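Local atomic coordinates of Na Glutathione S-transferase 1 (Necator americanus, PDB entry 2ON7), a protein that probably catalyses the conjugation of reduced glutathione to electrophilic compounds, as glutathione S-transferases do. Residues 3-8 / 53-58; 19-24 / 70-75; 138-143 / 179-184; 86-91 / 152-157. All blocks are in the same frame, centred on the assembly; numbering follows the deposited sequence.

Interaction 1: 3-8 / 53-58; sequences HYKLTY and VLEVDG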
loop_
_atom_site.group_PDB
_atom_site.type_symbol
_atom_site.label_atom_id
_atom_site.label_comp_id
_atom_site.label_asym_id
_atom_site.label_seq_id
_atom_site.Cartn_x
_atom_site.Cartn_y
_atom_site.Cartn_z
ATOM N N HIS A 3 22.338 12.084 -5.681
ATOM C CA HIS A 3 21.539 13.203 -5.194
ATOM C C HIS A 3 20.103 12.851 -4.898
ATOM O O HIS A 3 19.359 12.422 -5.785
ATOM C CB HIS A 3 21.487 14.299 -6.240
ATOM C CG HIS A 3 22.542 15.332 -6.070
ATOM N ND1 HIS A 3 23.616 15.445 -6.929
ATOM C CD2 HIS A 3 22.695 16.294 -5.138
ATOM C CE1 HIS A 3 24.394 16.432 -6.526
ATOM N NE2 HIS A 3 23.854 16.969 -5.445
ATOM N N TYR A 4 19.707 13.074 -3.649
ATOM C CA TYR A 4 18.331 12.872 -3.175
ATOM C C TYR A 4 17.640 14.176 -2.827
ATOM O O TYR A 4 18.189 15.073 -2.166
ATOM C CB TYR A 4 18.318 11.999 -1.939
ATOM C CG TYR A 4 18.822 10.604 -2.186
ATOM C CD1 TYR A 4 18.021 9.630 -2.780
ATOM C CD2 TYR A 4 20.121 10.265 -1.834
ATOM C CE1 TYR A 4 18.528 8.341 -2.997
ATOM C CE2 TYR A 4 20.615 9.021 -2.033
ATOM C CZ TYR A 4 19.841 8.064 -2.616
ATOM O OH TYR A 4 20.430 6.844 -2.781
ATOM N N LYS A 5 16.400 14.276 -3.256
ATOM C CA LYS A 5 15.575 15.415 -2.874
ATOM C C LYS A 5 14.206 14.892 -2.462
ATOM O O LYS A 5 13.612 14.134 -3.199
ATOM C CB LYS A 5 15.450 16.374 -4.060
ATOM C CG LYS A 5 14.328 17.352 -3.972
ATOM C CD LYS A 5 14.566 18.393 -5.034
ATOM C CE LYS A 5 13.309 18.902 -5.698
ATOM N NZ LYS A 5 13.596 20.285 -6.203
ATOM N N LEU A 6 13.711 15.291 -1.300
ATOM C CA LEU A 6 12.348 14.922 -0.879
ATOM C C LEU A 6 11.530 16.182 -0.734
ATOM O O LEU A 6 11.885 17.101 0.023
ATOM C CB LEU A 6 12.352 14.140 0.459
ATOM C CG LEU A 6 11.043 13.668 1.098
ATOM C CD1 LEU A 6 10.461 12.413 0.381
ATOM C CD2 LEU A 6 11.237 13.455 2.605
ATOM N N THR A 7 10.429 16.199 -1.460
ATOM C CA THR A 7 9.544 17.330 -1.565
ATOM C C THR A 7 8.277 16.938 -0.860
ATOM O O THR A 7 7.654 15.894 -1.179
ATOM C CB THR A 7 9.235 17.613 -3.032
ATOM O OG1 THR A 7 10.460 17.697 -3.758
ATOM C CG2 THR A 7 8.477 18.861 -3.183
ATOM N N TYR A 8 7.904 17.731 0.143
ATOM C CA TYR A 8 6.698 17.396 0.940
ATOM C C TYR A 8 6.244 18.638 1.711
ATOM O O TYR A 8 6.851 19.674 1.592
ATOM C CB TYR A 8 6.970 16.181 1.856
ATOM C CG TYR A 8 5.750 15.682 2.629
ATOM C CD1 TYR A 8 4.584 15.247 1.950
ATOM C CD2 TYR A 8 5.735 15.676 4.026
ATOM C CE1 TYR A 8 3.442 14.808 2.655
ATOM C CE2 TYR A 8 4.598 15.217 4.740
ATOM C CZ TYR A 8 3.472 14.784 4.044
ATOM O OH TYR A 8 2.378 14.355 4.722
ATOM N N VAL A 53 7.169 13.513 -2.788
ATOM C CA VAL A 53 7.854 13.018 -3.996
ATOM C C VAL A 53 9.361 12.949 -3.756
ATOM O O VAL A 53 9.947 13.882 -3.222
ATOM C CB VAL A 53 7.570 13.886 -5.292
ATOM C CG1 VAL A 53 8.455 13.413 -6.421
ATOM C CG2 VAL A 53 6.113 13.811 -5.775
ATOM N N LEU A 54 9.972 11.844 -4.164
ATOM C CA LEU A 54 11.436 11.645 -4.071
ATOM C C LEU A 54 12.066 11.716 -5.437
ATOM O O LEU A 54 11.742 10.907 -6.323
ATOM C CB LEU A 54 11.761 10.249 -3.473
ATOM C CG LEU A 54 13.247 9.817 -3.413
ATOM C CD1 LEU A 54 13.963 10.569 -2.338
ATOM C CD2 LEU A 54 13.397 8.301 -3.220
ATOM N N GLU A 55 12.958 12.676 -5.639
ATOM C CA GLU A 55 13.797 12.605 -6.816
ATOM C C GLU A 55 15.114 11.992 -6.426
ATOM O O GLU A 55 15.675 12.354 -5.397
ATOM C CB GLU A 55 14.024 13.949 -7.437
ATOM C CG GLU A 55 12.805 14.609 -7.929
ATOM C CD GLU A 55 13.125 15.988 -8.451
ATOM O OE1 GLU A 55 14.259 16.475 -8.222
ATOM O OE2 GLU A 55 12.270 16.589 -9.116
ATOM N N VAL A 56 15.548 11.012 -7.216
ATOM C CA VAL A 56 16.901 10.490 -7.144
ATOM C C VAL A 56 17.618 10.767 -8.456
ATOM O O VAL A 56 17.194 10.293 -9.531
ATOM C CB VAL A 56 16.979 8.994 -6.645
ATOM C CG1 VAL A 56 15.597 8.367 -6.341
ATOM C CG2 VAL A 56 17.938 8.113 -7.507
ATOM N N ASP A 57 18.676 11.574 -8.374
ATOM C CA ASP A 57 19.335 12.139 -9.547
ATOM C C ASP A 57 18.314 12.728 -10.558
ATOM O O ASP A 57 18.460 12.572 -11.757
ATOM C CB ASP A 57 20.270 11.111 -10.234
ATOM C CG ASP A 57 21.433 10.640 -9.341
ATOM O OD1 ASP A 57 21.649 9.401 -9.248
ATOM O OD2 ASP A 57 22.133 11.475 -8.741
ATOM N N GLY A 58 17.281 13.402 -10.055
ATOM C CA GLY A 58 16.270 14.044 -10.897
ATOM C C GLY A 58 15.128 13.144 -11.330
ATOM O O GLY A 58 14.146 13.620 -11.899
HETATM O O HOH W 1 17.884 14.619 -7.209
#
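Tyr4 faces Val56, and Leu6 faces Leu54, across two antiparallel neighbours, strands 4-8 and 53-56, whose axes run 4.8 Å apart. These are the non-hydrogen-bonded pairs. Lys5 with Glu55 and Thr7 with Val53 are the hydrogen-bonded ones, each pair exchanging N-H and C=O in both directions. CA-H groups of the non-hydrogen-bonded residues approach carbonyl oxygens one step along in register, as where Leu54 CA lies 3.4 Å from Lys5 O.

Past Tyr4 and Val56 the register continues to His3 and Asp57, now with a side chain taking part. Asp57 N donates to His3 O, while Asp57 OD2 takes His3 N at 3.1 Å, nearly straight but from 46° above the carboxylate plane. A water donates to His3 O and accepts from Gly58 N. Asp57 and Gly58 have the backbone angles of a type I' turn, which joins strand 53-56 to strand 59-62.

Apolar contact belongs to the face bearing Tyr4. Its ring lies alongside Val56 and Leu54, CE1 4.0 Å from Val56 CB and CD1 4.2 Å from Leu54 CD1.

On the other face, Lys5 and Glu55 run side by side. The Lys5 chain bends at chi3 (144°), bringing CE within 3.6 Å of Glu55 OE1, but NZ stays 4.4 Å from that oxygen, beyond a salt bridge.

Strand 4-9 bonds on its other side to the parallel strand 30-34, giving the mixed sheet of a thioredoxin-like domain. Helices 16-25 and 64-75 cover the face of Tyr4, Leu6 and Leu54, and Val56 meets Phe83 of the second subunit.

Interaction 2: 19-24 / 70-75; sequences RQIFAL and YLARQF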
loop_
_atom_site.group_PDB
_atom_site.type_symbol
_atom_site.label_atom_id
_atom_site.label_comp_id
_atom_site.label_asym_id
_atom_site.label_seq_id
_atom_site.Cartn_x
_atom_site.Cartn_y
_atom_site.Cartn_z
ATOM N N ARG A 19 12.611 10.680 5.750
ATOM C CA ARG A 19 13.576 11.489 6.476
ATOM C C ARG A 19 14.308 10.659 7.507
ATOM O O ARG A 19 15.501 10.810 7.702
ATOM C CB ARG A 19 12.911 12.686 7.172
ATOM C CG ARG A 19 12.266 13.629 6.235
ATOM C CD ARG A 19 11.622 14.726 7.014
ATOM N NE ARG A 19 10.940 15.669 6.138
ATOM C CZ ARG A 19 9.663 16.026 6.247
ATOM N NH1 ARG A 19 8.918 15.528 7.207
ATOM N NH2 ARG A 19 9.155 16.918 5.404
ATOM N N GLN A 20 13.542 9.836 8.206
ATOM C CA GLN A 20 14.079 8.962 9.219
ATOM C C GLN A 20 14.990 7.924 8.611
ATOM O O GLN A 20 15.946 7.597 9.212
ATOM C CB GLN A 20 12.966 8.376 10.130
ATOM C CG GLN A 20 12.473 9.446 11.112
ATOM C CD GLN A 20 11.358 9.018 12.047
ATOM O OE1 GLN A 20 10.588 9.846 12.540
ATOM N NE2 GLN A 20 11.272 7.751 12.308
ATOM N N ILE A 21 14.712 7.433 7.418
ATOM C CA ILE A 21 15.630 6.490 6.779
ATOM C C ILE A 21 16.946 7.136 6.431
ATOM O O ILE A 21 17.984 6.629 6.823
ATOM C CB ILE A 21 15.049 5.791 5.550
ATOM C CG1 ILE A 21 13.928 4.840 5.975
ATOM C CG2 ILE A 21 16.161 5.014 4.832
ATOM C CD1 ILE A 21 14.276 3.389 5.884
ATOM N N PHE A 22 16.892 8.272 5.741
ATOM C CA PHE A 22 18.078 9.093 5.435
ATOM C C PHE A 22 18.973 9.362 6.651
ATOM O O PHE A 22 20.201 9.217 6.563
ATOM C CB PHE A 22 17.639 10.439 4.906
ATOM C CG PHE A 22 17.190 10.426 3.467
ATOM C CD1 PHE A 22 17.944 9.791 2.490
ATOM C CD2 PHE A 22 16.050 11.132 3.076
ATOM C CE1 PHE A 22 17.557 9.812 1.196
ATOM C CE2 PHE A 22 15.673 11.163 1.772
ATOM C CZ PHE A 22 16.431 10.486 0.820
ATOM N N ALA A 23 18.361 9.784 7.770
ATOM C CA ALA A 23 19.116 10.059 9.005
ATOM C C ALA A 23 19.693 8.772 9.579
ATOM O O ALA A 23 20.809 8.749 10.061
ATOM C CB ALA A 23 18.255 10.777 10.033
ATOM N N LEU A 24 18.959 7.660 9.464
ATOM C CA LEU A 24 19.585 6.381 9.848
ATOM C C LEU A 24 20.808 5.981 8.963
ATOM O O LEU A 24 21.661 5.195 9.363
ATOM C CB LEU A 24 18.549 5.274 9.883
ATOM C CG LEU A 24 17.594 5.208 11.076
ATOM C CD1 LEU A 24 16.523 4.192 10.722
ATOM C CD2 LEU A 24 18.283 4.808 12.393
ATOM N N TYR A 70 11.856 1.936 -1.077
ATOM C CA TYR A 70 12.985 2.105 -1.977
ATOM C C TYR A 70 14.247 2.513 -1.174
ATOM O O TYR A 70 15.323 1.883 -1.301
ATOM C CB TYR A 70 12.655 3.128 -3.099
ATOM C CG TYR A 70 13.876 3.533 -3.917
ATOM C CD1 TYR A 70 14.258 2.797 -5.034
ATOM C CD2 TYR A 70 14.639 4.661 -3.580
ATOM C CE1 TYR A 70 15.398 3.127 -5.778
ATOM C CE2 TYR A 70 15.804 5.014 -4.335
ATOM C CZ TYR A 70 16.158 4.222 -5.430
ATOM O OH TYR A 70 17.256 4.512 -6.187
ATOM N N LEU A 71 14.128 3.576 -0.392
ATOM C CA LEU A 71 15.254 4.073 0.364
ATOM C C LEU A 71 15.756 2.996 1.327
ATOM O O LEU A 71 16.969 2.774 1.380
ATOM C CB LEU A 71 14.902 5.375 1.124
ATOM C CG LEU A 71 14.533 6.552 0.227
ATOM C CD1 LEU A 71 13.856 7.633 1.048
ATOM C CD2 LEU A 71 15.789 7.073 -0.513
ATOM N N ALA A 72 14.836 2.294 2.016
ATOM C CA ALA A 72 15.191 1.188 2.912
ATOM C C ALA A 72 16.022 0.103 2.252
ATOM O O ALA A 72 16.984 -0.402 2.855
ATOM C CB ALA A 72 13.948 0.573 3.534
ATOM N N ARG A 73 15.649 -0.260 1.018
ATOM C CA ARG A 73 16.359 -1.264 0.269
ATOM C C ARG A 73 17.755 -0.774 -0.012
ATOM O O ARG A 73 18.716 -1.546 0.145
ATOM C CB ARG A 73 15.630 -1.615 -1.031
ATOM C CG ARG A 73 14.346 -2.481 -0.852
ATOM C CD ARG A 73 13.854 -2.913 -2.196
ATOM N NE ARG A 73 12.594 -3.642 -2.178
ATOM C CZ ARG A 73 11.818 -3.826 -3.249
ATOM N NH1 ARG A 73 12.175 -3.320 -4.424
ATOM N NH2 ARG A 73 10.686 -4.520 -3.146
ATOM N N GLN A 74 17.863 0.505 -0.408
ATOM C CA GLN A 74 19.139 1.140 -0.747
ATOM C C GLN A 74 20.127 1.126 0.424
ATOM O O GLN A 74 21.350 0.979 0.210
ATOM C CB GLN A 74 18.915 2.603 -1.180
ATOM C CG GLN A 74 18.208 2.794 -2.515
ATOM C CD GLN A 74 18.794 1.911 -3.566
ATOM O OE1 GLN A 74 20.007 1.985 -3.835
ATOM N NE2 GLN A 74 17.971 1.014 -4.132
ATOM N N PHE A 75 19.594 1.306 1.634
ATOM C CA PHE A 75 20.415 1.453 2.853
ATOM C C PHE A 75 20.252 0.304 3.831
ATOM O O PHE A 75 20.752 0.367 4.935
ATOM C CB PHE A 75 20.159 2.807 3.551
ATOM C CG PHE A 75 20.282 3.980 2.621
ATOM C CD1 PHE A 75 19.139 4.702 2.219
ATOM C CD2 PHE A 75 21.525 4.321 2.076
ATOM C CE1 PHE A 75 19.237 5.746 1.353
ATOM C CE2 PHE A 75 21.629 5.375 1.165
ATOM C CZ PHE A 75 20.499 6.079 0.807
#
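Ile21 and Phe22 meet Leu71, Ala72 and Phe75 between the two helices that share one face of the thioredoxin-like sheet. Helices 16-25 and 64-75 run almost parallel here, their short axes 11° apart in direction and 9.7 Å at closest approach, and the disulfide Cys17-Cys68 ties the same pair covalently. The packing between the segments is wholly apolar.

Leu71 points from helix 64-75 toward helix 16-25 and meets the Phe22 ring with both methyls. CD1 lies over the ring face, 4.2 Å from its centroid, in a CH-pi contact, and CD2 touches CE1 at 3.7 Å. Leu71 CB, nearer the backbone, meets Ile21 CG2. Phe75, a turn further on, brings CD1 to 4.0 Å from that same methyl, so Ile21 CG2 touches both Leu71 and Phe75.

Tyr4 of the sheet packs on Phe22, Leu71 and Phe75, while Trp155 of helix 155-168 covers Ile21 and Ala72. On the flank of helix 64-75, Arg73 forms a salt bridge with Glu85 of the second subunit.

The longer branch of Ile21 supplies the remaining contact: with chi2 at -108°, off a staggered position, CD1 reaches 3.7 Å from Ala72 CB.

Interaction 3: 138-143 / 179-184; sequences KFLKKS and PEVKEH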
loop_
_atom_site.group_PDB
_atom_site.type_symbol
_atom_site.label_atom_id
_atom_site.label_comp_id
_atom_site.label_asym_id
_atom_site.label_seq_id
_atom_site.Cartn_x
_atom_site.Cartn_y
_atom_site.Cartn_z
ATOM N N LYS A 138 0.804 -8.944 18.639
ATOM C CA LYS A 138 1.165 -10.339 18.293
ATOM C C LYS A 138 2.561 -10.425 17.638
ATOM O O LYS A 138 3.400 -11.225 18.044
ATOM C CB LYS A 138 0.119 -11.021 17.387
ATOM C CG LYS A 138 -1.286 -11.177 17.981
ATOM C CD LYS A 138 -2.359 -11.435 16.905
ATOM C CE LYS A 138 -3.489 -12.378 17.437
ATOM N NZ LYS A 138 -4.146 -11.963 18.751
ATOM N N PHE A 139 2.815 -9.587 16.644
ATOM C CA PHE A 139 4.182 -9.457 16.095
ATOM C C PHE A 139 5.272 -9.119 17.134
ATOM O O PHE A 139 6.363 -9.683 17.126
ATOM C CB PHE A 139 4.217 -8.476 14.910
ATOM C CG PHE A 139 3.786 -9.102 13.607
ATOM C CD1 PHE A 139 2.427 -9.226 13.286
ATOM C CD2 PHE A 139 4.732 -9.577 12.697
ATOM C CE1 PHE A 139 2.027 -9.824 12.098
ATOM C CE2 PHE A 139 4.340 -10.148 11.471
ATOM C CZ PHE A 139 2.980 -10.264 11.182
ATOM N N LEU A 140 4.961 -8.190 18.015
ATOM C CA LEU A 140 5.875 -7.793 19.044
ATOM C C LEU A 140 6.096 -8.941 20.057
ATOM O O LEU A 140 7.240 -9.257 20.376
ATOM C CB LEU A 140 5.367 -6.513 19.701
ATOM C CG LEU A 140 5.944 -5.099 19.489
ATOM C CD1 LEU A 140 7.143 -5.056 18.563
ATOM C CD2 LEU A 140 4.842 -4.112 19.100
ATOM N N LYS A 141 5.036 -9.581 20.544
ATOM C CA LYS A 141 5.194 -10.752 21.466
ATOM C C LYS A 141 6.083 -11.907 20.910
ATOM O O LYS A 141 6.821 -12.558 21.653
ATOM C CB LYS A 141 3.831 -11.304 21.937
ATOM C CG LYS A 141 2.917 -10.272 22.634
ATOM C CD LYS A 141 2.792 -10.470 24.137
ATOM C CE LYS A 141 1.407 -10.054 24.648
ATOM N NZ LYS A 141 1.099 -10.763 25.929
ATOM N N LYS A 142 6.018 -12.159 19.610
ATOM C CA LYS A 142 6.915 -13.167 19.024
ATOM C C LYS A 142 8.278 -12.643 18.597
ATOM O O LYS A 142 9.035 -13.365 17.924
ATOM C CB LYS A 142 6.258 -13.956 17.891
ATOM C CG LYS A 142 5.650 -13.210 16.758
ATOM C CD LYS A 142 5.011 -14.279 15.864
ATOM C CE LYS A 142 4.236 -13.667 14.737
ATOM N NZ LYS A 142 4.161 -14.583 13.538
ATOM N N SER A 143 8.580 -11.403 19.000
ATOM C CA SER A 143 9.873 -10.790 18.732
ATOM C C SER A 143 10.685 -10.506 19.995
ATOM O O SER A 143 10.445 -9.485 20.671
ATOM C CB SER A 143 9.684 -9.480 17.997
ATOM O OG SER A 143 10.957 -8.939 17.740
ATOM N N PRO A 179 0.970 -2.310 26.404
ATOM C CA PRO A 179 2.309 -2.027 26.916
ATOM C C PRO A 179 3.437 -2.312 25.902
ATOM O O PRO A 179 4.354 -1.507 25.784
ATOM C CB PRO A 179 2.410 -2.874 28.201
ATOM C CG PRO A 179 1.281 -3.846 28.146
ATOM C CD PRO A 179 0.314 -3.448 27.077
ATOM N N GLU A 180 3.354 -3.418 25.170
ATOM C CA GLU A 180 4.333 -3.766 24.117
ATOM C C GLU A 180 4.539 -2.687 23.026
ATOM O O GLU A 180 5.677 -2.406 22.622
ATOM C CB GLU A 180 3.943 -5.080 23.419
ATOM C CG GLU A 180 3.890 -6.282 24.336
ATOM C CD GLU A 180 2.613 -6.318 25.136
ATOM O OE1 GLU A 180 1.588 -5.783 24.651
ATOM O OE2 GLU A 180 2.644 -6.855 26.241
ATOM N N VAL A 181 3.438 -2.131 22.527
ATOM C CA VAL A 181 3.490 -1.070 21.525
ATOM C C VAL A 181 4.243 0.158 22.066
ATOM O O VAL A 181 5.073 0.733 21.382
ATOM C CB VAL A 181 2.055 -0.674 21.055
ATOM C CG1 VAL A 181 2.088 0.583 20.227
ATOM C CG2 VAL A 181 1.390 -1.814 20.341
ATOM N N LYS A 182 3.931 0.541 23.303
ATOM C CA LYS A 182 4.625 1.620 23.982
ATOM C C LYS A 182 6.149 1.352 24.118
ATOM O O LYS A 182 6.958 2.202 23.691
ATOM C CB LYS A 182 3.964 1.866 25.333
ATOM C CG LYS A 182 4.476 3.050 26.088
ATOM C CD LYS A 182 4.101 2.855 27.531
ATOM C CE LYS A 182 3.510 4.105 28.130
ATOM N NZ LYS A 182 4.518 5.199 28.047
ATOM N N GLU A 183 6.514 0.178 24.688
ATOM C CA GLU A 183 7.910 -0.302 24.736
ATOM C C GLU A 183 8.622 -0.220 23.367
ATOM O O GLU A 183 9.817 0.136 23.307
ATOM C CB GLU A 183 7.982 -1.744 25.249
ATOM C CG GLU A 183 7.617 -1.939 26.758
ATOM C CD GLU A 183 7.587 -3.435 27.185
ATOM O OE1 GLU A 183 7.318 -4.320 26.318
ATOM O OE2 GLU A 183 7.830 -3.709 28.388
ATOM N N HIS A 184 7.893 -0.547 22.292
ATOM C CA HIS A 184 8.444 -0.525 20.923
ATOM C C HIS A 184 8.765 0.904 20.491
ATOM O O HIS A 184 9.881 1.171 20.031
ATOM C CB HIS A 184 7.474 -1.180 19.912
ATOM C CG HIS A 184 7.786 -0.880 18.467
ATOM N ND1 HIS A 184 8.801 -1.515 17.773
ATOM C CD2 HIS A 184 7.177 -0.057 17.573
ATOM C CE1 HIS A 184 8.824 -1.060 16.527
ATOM N NE2 HIS A 184 7.838 -0.196 16.376
#
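Leu140 and Glu180 bring their backbones together, CA atoms 6.7 Å apart, where the last turn of helix 117-141 meets the first turn of helix 179-189; Lys142 is already leaving helical geometry. Leu140 carries most of the packing. Its CD2 rests 4.0 Å from Glu180 O and close to Val181 CA, while CD1 lies 4.0 Å from His184 ND1, the two side chains crossing at about a right angle. Leu140 has chi2 near -2°, an eclipsed torsion, so the exact placing of its methyls is uncertain.

Both helices belong to the all-helical C-terminal domain of the glutathione S-transferase fold, and the contact is structural packing within it. Val181 continues the packing onto Phe133 and Thr137 of helix 117-141.

At the outer side Lys141 and Glu180 cross obliquely. Glu180 folds back at chi2 (79°), and its OE2 touches Lys141 CE at 3.8 Å; NZ remains 4.2 Å from OE2, so the opposite charges may attract but are beyond a salt bridge. His184 has weak hydrogen bonds from ND1 to Gly146 O and from NE2 to Asp157 O, and two carbonyl partners of this kind may favour a protonated imidazole.

Interaction 4: 86-91 / 152-157; sequences AVVDSL and SLTWVD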
loop_
_atom_site.group_PDB
_atom_site.type_symbol
_atom_site.label_atom_id
_atom_site.label_comp_id
_atom_site.label_asym_id
_atom_site.label_seq_id
_atom_site.Cartn_x
_atom_site.Cartn_y
_atom_site.Cartn_z
ATOM N N ALA A 86 8.816 -8.673 2.310
ATOM C CA ALA A 86 7.372 -8.776 2.138
ATOM C C ALA A 86 6.583 -8.660 3.464
ATOM O O ALA A 86 5.503 -8.112 3.494
ATOM C CB ALA A 86 7.059 -10.081 1.465
ATOM N N VAL A 87 7.126 -9.220 4.544
ATOM C CA VAL A 87 6.532 -9.125 5.859
ATOM C C VAL A 87 6.521 -7.672 6.389
ATOM O O VAL A 87 5.478 -7.188 6.884
ATOM C CB VAL A 87 7.192 -10.150 6.856
ATOM C CG1 VAL A 87 6.642 -9.993 8.248
ATOM C CG2 VAL A 87 6.934 -11.568 6.367
ATOM N N VAL A 88 7.662 -6.983 6.276
ATOM C CA VAL A 88 7.729 -5.546 6.545
ATOM C C VAL A 88 6.587 -4.870 5.783
ATOM O O VAL A 88 5.753 -4.163 6.382
ATOM C CB VAL A 88 9.072 -4.942 6.053
ATOM C CG1 VAL A 88 9.036 -3.455 6.142
ATOM C CG2 VAL A 88 10.257 -5.488 6.856
ATOM N N ASP A 89 6.554 -5.130 4.468
ATOM C CA ASP A 89 5.535 -4.625 3.545
ATOM C C ASP A 89 4.110 -4.865 4.019
ATOM O O ASP A 89 3.298 -3.960 3.985
ATOM C CB ASP A 89 5.683 -5.280 2.165
ATOM C CG ASP A 89 6.951 -4.895 1.469
ATOM O OD1 ASP A 89 7.584 -3.920 1.866
ATOM O OD2 ASP A 89 7.298 -5.564 0.493
ATOM N N SER A 90 3.822 -6.080 4.475
ATOM C CA SER A 90 2.491 -6.440 4.881
ATOM C C SER A 90 2.042 -5.654 6.112
ATOM O O SER A 90 0.855 -5.418 6.280
ATOM C CB SER A 90 2.382 -7.951 5.126
ATOM O OG SER A 90 2.739 -8.295 6.464
ATOM N N LEU A 91 2.985 -5.288 6.987
ATOM C CA LEU A 91 2.675 -4.508 8.182
ATOM C C LEU A 91 2.471 -3.044 7.874
ATOM O O LEU A 91 1.744 -2.356 8.546
ATOM C CB LEU A 91 3.781 -4.641 9.223
ATOM C CG LEU A 91 3.829 -5.932 10.061
ATOM C CD1 LEU A 91 5.274 -6.187 10.519
ATOM C CD2 LEU A 91 2.872 -5.846 11.255
ATOM N N SER A 152 16.369 -6.773 13.586
ATOM C CA SER A 152 17.020 -5.559 13.186
ATOM C C SER A 152 15.944 -4.543 12.772
ATOM O O SER A 152 14.819 -4.939 12.390
ATOM C CB SER A 152 17.986 -5.852 12.032
ATOM O OG SER A 152 17.267 -6.241 10.879
ATOM N N LEU A 153 16.283 -3.253 12.851
ATOM C CA LEU A 153 15.411 -2.169 12.396
ATOM C C LEU A 153 15.042 -2.362 10.923
ATOM O O LEU A 153 15.898 -2.667 10.095
ATOM C CB LEU A 153 16.120 -0.794 12.603
ATOM C CG LEU A 153 15.536 0.597 12.239
ATOM C CD1 LEU A 153 15.220 0.746 10.757
ATOM C CD2 LEU A 153 14.242 0.950 13.028
ATOM N N THR A 154 13.762 -2.202 10.617
ATOM C CA THR A 154 13.283 -2.048 9.252
ATOM C C THR A 154 12.412 -0.798 9.230
ATOM O O THR A 154 12.053 -0.286 10.294
ATOM C CB THR A 154 12.423 -3.256 8.785
ATOM O OG1 THR A 154 11.175 -3.244 9.483
ATOM C CG2 THR A 154 13.129 -4.598 9.017
ATOM N N TRP A 155 12.049 -0.323 8.037
ATOM C CA TRP A 155 11.248 0.899 7.885
ATOM C C TRP A 155 9.871 0.914 8.550
ATOM O O TRP A 155 9.392 1.999 8.873
ATOM C CB TRP A 155 11.130 1.326 6.384
ATOM C CG TRP A 155 10.431 0.387 5.423
ATOM C CD1 TRP A 155 10.946 -0.756 4.855
ATOM C CD2 TRP A 155 9.114 0.547 4.854
ATOM N NE1 TRP A 155 10.016 -1.319 4.004
ATOM C CE2 TRP A 155 8.892 -0.537 3.987
ATOM C CE3 TRP A 155 8.096 1.508 5.009
ATOM C CZ2 TRP A 155 7.683 -0.704 3.284
ATOM C CZ3 TRP A 155 6.894 1.361 4.296
ATOM C CH2 TRP A 155 6.704 0.260 3.431
ATOM N N VAL A 156 9.180 -0.233 8.708
ATOM C CA VAL A 156 7.897 -0.203 9.450
ATOM C C VAL A 156 8.070 0.217 10.911
ATOM O O VAL A 156 7.201 0.888 11.452
ATOM C CB VAL A 156 7.137 -1.548 9.595
ATOM C CG1 VAL A 156 5.876 -1.545 8.794
ATOM C CG2 VAL A 156 8.004 -2.744 9.469
ATOM N N ASP A 157 9.133 -0.248 11.561
ATOM C CA ASP A 157 9.461 0.205 12.924
ATOM C C ASP A 157 9.267 1.757 13.082
ATOM O O ASP A 157 8.708 2.235 14.062
ATOM C CB ASP A 157 10.880 -0.256 13.285
ATOM C CG ASP A 157 10.980 -1.803 13.410
ATOM O OD1 ASP A 157 11.908 -2.429 12.854
ATOM O OD2 ASP A 157 10.077 -2.395 14.064
HETATM O O HOH W 2 10.363 -3.976 3.007
#
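Thr154 reaches Val88 of helix 82-109 tip to tip, its OG1 3.6 Å from Val88 CG2 and its own methyl beside the same atom.

Trp155 comes next. With its CG set between the backbone N and the carbonyl carbon (chi1 63°), the indole is turned across the Val88 side chain. Val88 CG1 sits over a face of the five-membered ring, 3.6 Å from its centroid, in a close CH-pi contact. Asp89 OD1 approaches at the ring edge instead, 3.5 Å from CZ2, with carboxylate and ring planes 55° apart. A water lying in the ring plane joins the two residues: Trp155 NE1 donates to it at 2.9 Å, and it lies 3.0 Å from Asp89 OD1. That carboxylate is held more strongly by a salt bridge from OD1 to Arg69 NE.

Helix 155-168 begins here, within the helical C-terminal domain, and Trp155 also packs on Cys17, Leu65 and Cys68 of the thioredoxin-like domain, so this start of a helix lies at the junction of the two domains.

Val156 follows with both methyls on helix 82-109: CG2 meets Val88 CG1, and CG1 touches Leu91 CB at 3.8 Å. Leu91 packs on Phe48 of the second subunit.

Asp157 turns back on its own segment. Its OD1 accepts Thr154 N at 2.9 Å and 171°, the side-chain-to-backbone half of the capping-box pattern familiar from this helix in glutathione S-transferases, and OD2 takes Leu148 N.

In the fold
Interaction 1, partly buried and 18 Å from the chain centre, joins strands by backbone hydrogen bonds; the other three are buried and rely on side chains across helices, with an exposed lysine at the margin of interaction 3. Interactions 1 and 2 are layers of one domain and touch, as at Tyr4 CB and Phe22 CZ, 3.7 Å apart. Interaction 2 in turn touches interaction 4 across the domain junction. Interaction 4, the nearest to the chain centre, adds a bridging water and the Asp89 carboxylate to its apolar packing. Interaction 3 touches interaction 4, where Phe139 packs on Val87 and Leu91, but lies about 34 Å from interaction 1, centre to centre, on the opposite side of the chain.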